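Holo-[acyl-carrier-protein] synthase (Helicobacter pylori, PDB 5XUK) belongs to the 4'-phosphopantetheinyl transferase superfamily as an AcpS-type protein and binds coenzyme A in a three-chain assembly. Local coordinates at residues 57-71 with 82-94. Residues are numbered along the deposited sequence; the frame is centred on the assembly and turned at random.
With COA (coenzyme A), chain B.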
loop_
_atom_site.group_PDB
_atom_site.type_symbol
_atom_site.label_atom_id
_atom_site.label_comp_id
_atom_site.label_asym_id
_atom_site.label_seq_id
_atom_site.Cartn_x
_atom_site.Cartn_y
_atom_site.Cartn_z
ATOM N N LEU A 57 -3.999 -13.891 -0.004
ATOM C CA LEU A 57 -4.522 -15.243 0.264
ATOM C C LEU A 57 -3.506 -16.099 1.052
ATOM O O LEU A 57 -3.784 -17.253 1.367
ATOM C CB LEU A 57 -4.860 -15.966 -1.051
ATOM C CG LEU A 57 -5.919 -15.381 -1.994
ATOM C CD1 LEU A 57 -5.907 -16.107 -3.329
ATOM C CD2 LEU A 57 -7.307 -15.434 -1.379
ATOM N N GLN A 58 -2.319 -15.544 1.303
ATOM C CA GLN A 58 -1.289 -16.126 2.190
ATOM C C GLN A 58 -0.581 -17.380 1.655
ATOM O O GLN A 58 0.157 -18.066 2.395
ATOM C CB GLN A 58 -1.848 -16.337 3.601
ATOM C CG GLN A 58 -2.420 -15.052 4.193
ATOM C CD GLN A 58 -2.248 -14.962 5.696
ATOM O OE1 GLN A 58 -2.925 -15.657 6.453
ATOM N NE2 GLN A 58 -1.343 -14.091 6.139
ATOM N N VAL A 59 -0.736 -17.633 0.353
ATOM C CA VAL A 59 -0.072 -18.768 -0.287
ATOM C C VAL A 59 1.138 -18.386 -1.174
ATOM O O VAL A 59 2.022 -19.216 -1.419
ATOM C CB VAL A 59 -1.086 -19.617 -1.076
ATOM C CG1 VAL A 59 -1.695 -18.819 -2.227
ATOM C CG2 VAL A 59 -0.413 -20.876 -1.588
ATOM N N GLY A 60 1.198 -17.143 -1.650
ATOM C CA GLY A 60 2.189 -16.772 -2.676
ATOM C C GLY A 60 1.897 -17.465 -4.011
ATOM O O GLY A 60 0.879 -18.151 -4.165
ATOM N N ILE A 61 2.768 -17.270 -4.992
ATOM C CA ILE A 61 2.599 -17.934 -6.272
ATOM C C ILE A 61 3.382 -19.227 -6.200
ATOM O O ILE A 61 4.604 -19.218 -6.283
ATOM C CB ILE A 61 3.109 -17.089 -7.451
ATOM C CG1 ILE A 61 2.319 -15.775 -7.554
ATOM C CG2 ILE A 61 3.015 -17.886 -8.746
ATOM C CD1 ILE A 61 0.865 -15.945 -7.913
ATOM N N GLY A 62 2.668 -20.329 -6.011
ATOM C CA GLY A 62 3.280 -21.655 -5.975
ATOM C C GLY A 62 2.420 -22.637 -6.737
ATOM O O GLY A 62 1.976 -22.336 -7.845
ATOM N N LYS A 63 2.172 -23.802 -6.139
ATOM C CA LYS A 63 1.304 -24.816 -6.745
ATOM C C LYS A 63 -0.089 -24.870 -6.103
ATOM O O LYS A 63 -0.855 -25.795 -6.361
ATOM C CB LYS A 63 1.973 -26.201 -6.724
ATOM C CG LYS A 63 2.709 -26.559 -8.012
ATOM C CD LYS A 63 3.007 -28.050 -8.106
ATOM C CE LYS A 63 4.039 -28.506 -7.078
ATOM N NZ LYS A 63 4.189 -29.991 -7.040
ATOM N N GLU A 64 -0.419 -23.882 -5.274
ATOM C CA GLU A 64 -1.808 -23.679 -4.828
ATOM C C GLU A 64 -2.472 -22.525 -5.597
ATOM O O GLU A 64 -3.704 -22.392 -5.622
ATOM C CB GLU A 64 -1.854 -23.413 -3.324
ATOM C CG GLU A 64 -1.111 -24.453 -2.491
ATOM C CD GLU A 64 -1.061 -24.102 -1.016
ATOM O OE1 GLU A 64 0.049 -23.788 -0.526
ATOM O OE2 GLU A 64 -2.126 -24.133 -0.352
ATOM N N LEU A 65 -1.644 -21.688 -6.218
ATOM C CA LEU A 65 -2.129 -20.536 -6.961
ATOM C C LEU A 65 -1.101 -20.151 -8.008
ATOM O O LEU A 65 0.032 -19.778 -7.690
ATOM C CB LEU A 65 -2.413 -19.363 -6.029
ATOM C CG LEU A 65 -3.174 -18.184 -6.648
ATOM C CD1 LEU A 65 -4.615 -18.554 -6.964
ATOM C CD2 LEU A 65 -3.119 -16.989 -5.711
ATOM N N SER A 66 -1.504 -20.295 -9.264
ATOM C CA SER A 66 -0.701 -19.874 -10.390
ATOM C C SER A 66 -1.023 -18.421 -10.712
ATOM O O SER A 66 -2.094 -17.935 -10.395
ATOM C CB SER A 66 -1.028 -20.729 -11.622
ATOM O OG SER A 66 -0.190 -20.360 -12.708
ATOM N N PHE A 67 -0.079 -17.752 -11.351
ATOM C CA PHE A 67 -0.327 -16.488 -11.998
ATOM C C PHE A 67 -1.581 -16.554 -12.866
ATOM O O PHE A 67 -2.421 -15.665 -12.803
ATOM C CB PHE A 67 0.866 -16.116 -12.883
ATOM C CG PHE A 67 2.044 -15.545 -12.141
ATOM C CD1 PHE A 67 1.894 -14.431 -11.300
ATOM C CD2 PHE A 67 3.318 -16.064 -12.328
ATOM C CE1 PHE A 67 2.980 -13.884 -10.649
ATOM C CE2 PHE A 67 4.412 -15.517 -11.667
ATOM C CZ PHE A 67 4.238 -14.427 -10.830
ATOM N N LEU A 68 -1.737 -17.619 -13.651
ATOM C CA LEU A 68 -2.878 -17.700 -14.580
ATOM C C LEU A 68 -4.189 -18.077 -13.899
ATOM O O LEU A 68 -5.254 -17.998 -14.521
ATOM C CB LEU A 68 -2.585 -18.644 -15.733
ATOM C CG LEU A 68 -1.466 -18.158 -16.661
ATOM C CD1 LEU A 68 -1.105 -19.259 -17.655
ATOM C CD2 LEU A 68 -1.874 -16.880 -17.386
ATOM N N ASP A 69 -4.142 -18.446 -12.621
ATOM C CA ASP A 69 -5.390 -18.605 -11.855
ATOM C C ASP A 69 -6.014 -17.249 -11.491
ATOM O O ASP A 69 -7.175 -17.194 -11.056
ATOM C CB ASP A 69 -5.155 -19.406 -10.579
ATOM C CG ASP A 69 -4.725 -20.839 -10.854
ATOM O OD1 ASP A 69 -5.386 -21.498 -11.684
ATOM O OD2 ASP A 69 -3.732 -21.299 -10.233
ATOM N N ILE A 70 -5.245 -16.165 -11.644
ATOM C CA ILE A 70 -5.718 -14.845 -11.257
ATOM C C ILE A 70 -6.035 -14.075 -12.530
ATOM O O ILE A 70 -5.128 -13.805 -13.348
ATOM C CB ILE A 70 -4.666 -14.075 -10.438
ATOM C CG1 ILE A 70 -4.218 -14.881 -9.209
ATOM C CG2 ILE A 70 -5.223 -12.740 -9.985
ATOM C CD1 ILE A 70 -2.780 -14.605 -8.825
ATOM N N LYS A 71 -7.310 -13.747 -12.710
ATOM C CA LYS A 71 -7.736 -12.980 -13.879
ATOM C C LYS A 71 -7.932 -11.518 -13.504
ATOM O O LYS A 71 -8.766 -11.216 -12.662
ATOM C CB LYS A 71 -9.037 -13.539 -14.453
ATOM C CG LYS A 71 -9.598 -12.741 -15.635
ATOM C CD LYS A 71 -10.902 -13.356 -16.153
ATOM C CE LYS A 71 -11.980 -12.321 -16.472
ATOM N NZ LYS A 71 -13.342 -12.873 -16.197
ATOM N N ILE A 82 -10.474 -8.041 -10.233
ATOM C CA ILE A 82 -9.699 -9.250 -10.077
ATOM C C ILE A 82 -10.662 -10.369 -9.730
ATOM O O ILE A 82 -11.553 -10.200 -8.891
ATOM C CB ILE A 82 -8.595 -9.050 -9.016
ATOM C CG1 ILE A 82 -7.660 -10.249 -8.959
ATOM C CG2 ILE A 82 -9.195 -8.789 -7.647
ATOM C CD1 ILE A 82 -6.669 -10.157 -7.819
ATOM N N THR A 83 -10.517 -11.492 -10.427
ATOM C CA THR A 83 -11.307 -12.684 -10.148
ATOM C C THR A 83 -10.406 -13.913 -10.191
ATOM O O THR A 83 -9.418 -13.952 -10.929
ATOM C CB THR A 83 -12.453 -12.853 -11.164
ATOM O OG1 THR A 83 -11.925 -12.791 -12.493
ATOM C CG2 THR A 83 -13.498 -11.749 -11.003
ATOM N N LEU A 84 -10.744 -14.906 -9.379
ATOM C CA LEU A 84 -10.078 -16.195 -9.416
ATOM C C LEU A 84 -10.968 -17.173 -10.148
ATOM O O LEU A 84 -12.150 -16.897 -10.355
ATOM C CB LEU A 84 -9.837 -16.706 -8.003
ATOM C CG LEU A 84 -8.845 -15.912 -7.161
ATOM C CD1 LEU A 84 -8.888 -16.420 -5.734
ATOM C CD2 LEU A 84 -7.446 -16.032 -7.736
ATOM N N SER A 85 -10.397 -18.313 -10.535
ATOM C CA SER A 85 -11.181 -19.463 -10.996
ATOM C C SER A 85 -12.328 -19.743 -10.024
ATOM O O SER A 85 -12.138 -19.705 -8.809
ATOM C CB SER A 85 -10.299 -20.709 -11.093
ATOM O OG SER A 85 -9.094 -20.426 -11.782
ATOM N N LYS A 86 -13.511 -20.027 -10.564
ATOM C CA LYS A 86 -14.702 -20.326 -9.752
ATOM C C LYS A 86 -14.443 -21.449 -8.738
ATOM O O LYS A 86 -15.045 -21.475 -7.662
ATOM C CB LYS A 86 -15.886 -20.694 -10.659
ATOM C CG LYS A 86 -16.408 -19.530 -11.496
ATOM C CD LYS A 86 -16.995 -19.987 -12.823
ATOM C CE LYS A 86 -17.373 -18.799 -13.696
ATOM N NZ LYS A 86 -17.870 -19.209 -15.039
ATOM N N GLU A 87 -13.547 -22.369 -9.097
ATOM C CA GLU A 87 -13.096 -23.421 -8.194
ATOM C C GLU A 87 -12.205 -22.837 -7.102
ATOM O O GLU A 87 -12.524 -22.947 -5.914
ATOM C CB GLU A 87 -12.337 -24.515 -8.958
ATOM C CG GLU A 87 -13.231 -25.513 -9.695
ATOM C CD GLU A 87 -13.895 -24.945 -10.944
ATOM O OE1 GLU A 87 -13.339 -23.999 -11.555
ATOM O OE2 GLU A 87 -14.975 -25.456 -11.322
ATOM N N LYS A 88 -11.102 -22.209 -7.516
ATOM C CA LYS A 88 -10.158 -21.546 -6.597
ATOM C C LYS A 88 -10.854 -20.567 -5.653
ATOM O O LYS A 88 -10.471 -20.432 -4.487
ATOM C CB LYS A 88 -9.080 -20.799 -7.380
ATOM C CG LYS A 88 -8.128 -21.689 -8.158
ATOM C CD LYS A 88 -7.141 -22.384 -7.240
ATOM C CE LYS A 88 -6.238 -23.324 -8.020
ATOM N NZ LYS A 88 -5.275 -24.024 -7.128
ATOM N N MET A 89 -11.882 -19.896 -6.168
ATOM C CA MET A 89 -12.708 -18.990 -5.377
ATOM C C MET A 89 -13.374 -19.723 -4.207
ATOM O O MET A 89 -13.536 -19.154 -3.123
ATOM C CB MET A 89 -13.758 -18.328 -6.280
ATOM C CG MET A 89 -14.497 -17.159 -5.649
ATOM S SD MET A 89 -14.605 -15.721 -6.738
ATOM C CE MET A 89 -12.954 -15.043 -6.580
ATOM N N ASP A 90 -13.747 -20.984 -4.433
ATOM C CA ASP A 90 -14.296 -21.845 -3.378
ATOM C C ASP A 90 -13.210 -22.497 -2.528
ATOM O O ASP A 90 -13.335 -22.531 -1.303
ATOM C CB ASP A 90 -15.214 -22.924 -3.969
ATOM C CG ASP A 90 -16.674 -22.505 -3.986
ATOM O OD1 ASP A 90 -16.961 -21.288 -3.910
ATOM O OD2 ASP A 90 -17.537 -23.404 -4.075
ATOM N N TYR A 91 -12.155 -23.006 -3.163
ATOM C CA TYR A 91 -11.046 -23.630 -2.430
ATOM C C TYR A 91 -10.433 -22.698 -1.386
ATOM O O TYR A 91 -10.073 -23.142 -0.294
ATOM C CB TYR A 91 -9.949 -24.107 -3.381
ATOM C CG TYR A 91 -8.694 -24.532 -2.651
ATOM C CD1 TYR A 91 -8.676 -25.685 -1.875
ATOM C CD2 TYR A 91 -7.532 -23.768 -2.715
ATOM C CE1 TYR A 91 -7.533 -26.076 -1.192
ATOM C CE2 TYR A 91 -6.383 -24.152 -2.039
ATOM C CZ TYR A 91 -6.390 -25.305 -1.277
ATOM O OH TYR A 91 -5.255 -25.687 -0.602
ATOM N N PHE A 92 -10.304 -21.415 -1.731
ATOM C CA PHE A 92 -9.810 -20.395 -0.795
ATOM C C PHE A 92 -10.947 -19.773 0.009
ATOM O O PHE A 92 -10.698 -19.054 0.978
ATOM C CB PHE A 92 -9.019 -19.303 -1.535
ATOM C CG PHE A 92 -7.645 -19.740 -1.973
ATOM C CD1 PHE A 92 -7.362 -19.975 -3.308
ATOM C CD2 PHE A 92 -6.636 -19.922 -1.045
ATOM C CE1 PHE A 92 -6.100 -20.386 -3.708
ATOM C CE2 PHE A 92 -5.370 -20.328 -1.439
ATOM C CZ PHE A 92 -5.101 -20.562 -2.773
ATOM N N ASN A 93 -12.186 -20.044 -0.404
ATOM C CA ASN A 93 -13.387 -19.592 0.305
ATOM C C ASN A 93 -13.518 -18.061 0.306
ATOM O O ASN A 93 -13.578 -17.426 1.364
ATOM C CB ASN A 93 -13.403 -20.165 1.735
ATOM C CG ASN A 93 -14.799 -20.210 2.345
ATOM O OD1 ASN A 93 -15.706 -19.479 1.932
ATOM N ND2 ASN A 93 -14.973 -21.074 3.340
ATOM N N ILE A 94 -13.583 -17.486 -0.893
ATOM C CA ILE A 94 -13.554 -16.033 -1.072
ATOM C C ILE A 94 -14.933 -15.475 -1.382
ATOM O O ILE A 94 -15.637 -15.985 -2.246
ATOM C CB ILE A 94 -12.608 -15.627 -2.229
ATOM C CG1 ILE A 94 -11.215 -16.246 -2.050
ATOM C CG2 ILE A 94 -12.520 -14.111 -2.352
ATOM C CD1 ILE A 94 -10.629 -16.080 -0.660
HETATM N N1A COA B . 1.860 -15.065 2.045
HETATM C C2A COA B . 1.959 -13.748 2.326
HETATM N N3A COA B . 3.124 -13.079 2.274
HETATM C C4A COA B . 4.263 -13.715 1.952
HETATM C C5A COA B . 4.228 -15.149 1.638
HETATM C C6A COA B . 2.917 -15.820 1.699
HETATM N N6A COA B . 2.784 -17.143 1.419
HETATM N N7A COA B . 5.491 -15.511 1.359
HETATM C C8A COA B . 6.285 -14.412 1.464
HETATM N N9A COA B . 5.533 -13.341 1.833
HETATM C C1B COA B . 6.029 -11.983 2.086
HETATM C C2B COA B . 7.154 -12.035 3.125
HETATM O O2B COA B . 6.931 -11.133 4.209
HETATM C C3B COA B . 8.400 -11.618 2.382
HETATM O O3B COA B . 9.261 -10.759 3.124
HETATM P P3B COA B . 10.272 -11.312 4.271
HETATM O O7A COA B . 10.680 -12.689 3.787
HETATM O O8A COA B . 11.435 -10.354 4.236
HETATM O O9A COA B . 9.394 -11.266 5.509
HETATM C C4B COA B . 7.825 -10.869 1.206
HETATM O O4B COA B . 6.574 -11.469 0.881
HETATM C C5B COA B . 8.754 -10.872 0.017
HETATM O O5B COA B . 8.622 -9.562 -0.487
HETATM P P1A COA B . 8.667 -9.243 -2.032
HETATM O O1A COA B . 10.156 -9.167 -2.299
HETATM O O2A COA B . 7.753 -8.099 -2.399
HETATM O O3A COA B . 7.949 -10.534 -2.611
HETATM P P2A COA B . 8.192 -10.979 -4.129
HETATM O O4A COA B . 7.345 -10.114 -5.053
HETATM O O5A COA B . 9.692 -11.056 -4.344
HETATM O O6A COA B . 7.592 -12.483 -4.042
HETATM C CBP COA B . 6.066 -14.296 -3.404
HETATM C CCP COA B . 6.678 -12.943 -3.029
HETATM C CDP COA B . 6.140 -15.255 -2.226
HETATM C CEP COA B . 4.601 -14.100 -3.770
HETATM C CAP COA B . 6.875 -14.884 -4.576
HETATM O OAP COA B . 8.053 -15.520 -4.070
HETATM C C9P COA B . 6.131 -15.881 -5.410
HETATM O O9P COA B . 5.449 -16.753 -4.892
HETATM N N8P COA B . 6.295 -15.749 -6.728
#
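Lys71 and Thr83 form an antiparallel hydrogen-bonded pair, with Lys71 N to Thr83 O at 2.8 Å and Thr83 N to Lys71 O at 2.9 Å, both bonds nearly straight; beyond it the chains diverge into the 57-69 loop and the helix 86-91. Two residues further along, toward the open end, the bond from Ser85 N to Asp69 O is weak. On the face carrying Ile70, the CG2 branch of that residue meets Ile82 CG1, while its CG1 touches Leu84 CD2. Leu57 CD1 and Leu84 CD1 meet tip to tip at 3.8 Å. The other branch of Leu57, CD2, presses tightly on Ile94 CD1. The same Leu57 CD1 sits over the Phe92 ring, 4.2 Å from its centroid and 12° off the normal, a CH-pi contact; Tyr91 CD2 lies over the opposite face, so the ring is sandwiched. Glu64 O comes to the ring's edge, and Val59 CG1 and Leu65 CD1 approach obliquely. Lys88 bends at chi2 (-74°), which turns its otherwise extended chain toward the loop, where NZ donates to Glu64 O at 2.7 Å from above the carbonyl plane (55° out of it). Asp69 OD2 lies 4.4 Å from Lys88 NZ, beyond a salt bridge, though the opposite charges would probably attract; the carboxylate is itself held by Ser66 N, 2.6 Å from Asp69 OD2. Elsewhere on the loop, Gln58 O accepts from coenzyme A N6A and Ile61 N donates to its O9P, while Ser42, Ser102 and His103 of a neighbouring subunit also bind the ligand. The contact thus joins the open end of the beta hairpin 70-74/80-84, its following Schellman-capped helix and a loop that lines an intersubunit coenzyme A site, consistent with the AcpS-type trimer, in which coenzyme A sits between subunits.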